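Local structure of tropomodulin (Caenorhabditis elegans, 1PGV) at residues Leu118-Leu123 and Glu146-Met151. The protein probably caps the pointed ends of actin filaments, blocking their elongation and depolymerization there, and is represented here by its C-terminal domain. Sequence-based numbering, arbitrary orientation.
Sequences LLRSTL and EMDMMM
Arg120 reaches across to Asp148 in a contact that illustrates how neighbouring helices of a repeat fold can be tied by an exposed charge and by buried apolar side chains. From CB, which does not head for the other helix, CG runs anti to the backbone N (chi1 -170°), and Arg120 CD comes within 3.9 Å of Asp148 OD1; the bend at chi3 brings the guanidinium edge-on. Arg120 NE donates to Asp148 OD1 at 2.8 Å; OD1 lies in the guanidinium plane, but NE meets it on the syn side, 34° out of the carboxylate plane. Arg120 CZ, between the donors, stands 3.3 Å from Asp148 OD1. Arg120 NH2 donates at 3.1 Å both to Asp148 OD1, from above the carboxylate, and to Asp148 O, which lies off the guanidinium plane; both bonds are more bent than that of NE. Guanidinium and carboxylate stand 58° apart, and both nitrogens reach OD1 from one face, unlike a coplanar two-oxygen pairing. At the tip, Met151 CB lies at the guanidinium edge, 4.1 Å from Arg120 NH2. Helices 112-121 and 143-155 flank strand 130-132 in sequence and belong to the row of helices beside a parallel sheet in tropomodulin's leucine-rich-repeat-like C-terminal domain. Deeper in, Leu119 CD1 sits 3.8 Å from Met149 CG, the side chains crossing at about a right angle. CD1 touches Met149 from CB through SD to CE, and Ile164 packs against both residues.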
# COMPACT_ATOMS: atom_id res chain seq x y z
N LEU A 118 2.92 -1.26 -7.52
CA LEU A 118 2.54 -0.52 -6.31
C LEU A 118 3.72 -0.45 -5.34
O LEU A 118 4.02 0.62 -4.79
CB LEU A 118 1.34 -1.18 -5.63
CG LEU A 118 0.03 -1.22 -6.42
CD1 LEU A 118 -1.03 -1.93 -5.59
CD2 LEU A 118 -0.41 0.19 -6.79
N LEU A 119 4.40 -1.57 -5.13
CA LEU A 119 5.56 -1.59 -4.23
C LEU A 119 6.71 -0.74 -4.76
O LEU A 119 7.39 -0.06 -4.01
CB LEU A 119 6.05 -3.02 -3.99
CG LEU A 119 5.56 -3.72 -2.72
CD1 LEU A 119 6.03 -5.16 -2.72
CD2 LEU A 119 6.10 -2.98 -1.48
N ARG A 120 6.94 -0.77 -6.07
CA ARG A 120 8.02 0.02 -6.61
C ARG A 120 7.70 1.52 -6.47
O ARG A 120 8.59 2.34 -6.27
CB ARG A 120 8.27 -0.34 -8.09
CG ARG A 120 9.54 0.26 -8.68
CD ARG A 120 10.07 -0.63 -9.80
NE ARG A 120 10.73 -1.84 -9.31
CZ ARG A 120 12.02 -1.92 -9.02
NH1 ARG A 120 12.81 -0.87 -9.19
NH2 ARG A 120 12.54 -3.07 -8.59
N SER A 121 6.41 1.86 -6.54
CA SER A 121 6.01 3.26 -6.41
C SER A 121 6.23 3.81 -5.00
O SER A 121 6.29 5.02 -4.81
CB SER A 121 4.54 3.43 -6.80
OG SER A 121 3.68 2.73 -5.93
N THR A 122 6.36 2.92 -4.02
CA THR A 122 6.57 3.34 -2.63
C THR A 122 7.92 4.05 -2.47
O THR A 122 8.16 4.73 -1.46
CB THR A 122 6.55 2.14 -1.66
OG1 THR A 122 7.67 1.29 -1.91
CG2 THR A 122 5.25 1.35 -1.83
N LEU A 123 8.79 3.92 -3.47
CA LEU A 123 10.11 4.53 -3.40
C LEU A 123 10.14 6.03 -3.62
O LEU A 123 11.10 6.70 -3.24
CB LEU A 123 11.05 3.85 -4.41
CG LEU A 123 11.34 2.38 -4.15
CD1 LEU A 123 12.16 1.80 -5.31
CD2 LEU A 123 12.10 2.22 -2.83
N GLU A 146 8.69 -11.44 -8.07
CA GLU A 146 9.41 -11.56 -6.80
C GLU A 146 10.76 -10.85 -6.85
O GLU A 146 11.17 -10.21 -5.87
CB GLU A 146 9.58 -13.03 -6.42
CG GLU A 146 8.26 -13.69 -6.05
CD GLU A 146 8.45 -14.91 -5.17
OE1 GLU A 146 9.55 -15.06 -4.61
OE2 GLU A 146 7.50 -15.70 -5.03
N MET A 147 11.46 -10.94 -7.98
CA MET A 147 12.76 -10.29 -8.12
C MET A 147 12.59 -8.77 -8.12
O MET A 147 13.43 -8.04 -7.59
CB MET A 147 13.44 -10.76 -9.40
CG MET A 147 13.57 -12.27 -9.47
SD MET A 147 14.62 -12.95 -8.17
CE MET A 147 15.12 -14.50 -8.92
N ASP A 148 11.50 -8.31 -8.72
CA ASP A 148 11.19 -6.88 -8.79
C ASP A 148 10.97 -6.39 -7.36
O ASP A 148 11.62 -5.45 -6.88
CB ASP A 148 9.90 -6.69 -9.60
CG ASP A 148 9.52 -5.23 -9.77
OD1 ASP A 148 9.80 -4.40 -8.86
OD2 ASP A 148 8.90 -4.90 -10.81
N MET A 149 10.04 -7.05 -6.67
CA MET A 149 9.67 -6.70 -5.30
C MET A 149 10.82 -6.72 -4.30
O MET A 149 10.95 -5.81 -3.47
CB MET A 149 8.58 -7.64 -4.80
CG MET A 149 7.25 -7.49 -5.51
SD MET A 149 6.01 -8.53 -4.74
CE MET A 149 4.52 -7.73 -5.34
N MET A 150 11.65 -7.76 -4.36
CA MET A 150 12.75 -7.84 -3.42
C MET A 150 13.74 -6.71 -3.59
O MET A 150 14.29 -6.21 -2.61
CB MET A 150 13.47 -9.20 -3.52
CG MET A 150 14.21 -9.45 -4.81
SD MET A 150 15.15 -11.00 -4.68
CE MET A 150 16.54 -10.63 -5.78
N MET A 151 13.97 -6.28 -4.83
CA MET A 151 14.90 -5.18 -5.06
C MET A 151 14.28 -3.84 -4.66
O MET A 151 14.98 -2.96 -4.14
CB MET A 151 15.34 -5.14 -6.52
CG MET A 151 16.12 -6.38 -6.95
SD MET A 151 17.44 -6.81 -5.78
CE MET A 151 18.65 -5.59 -6.19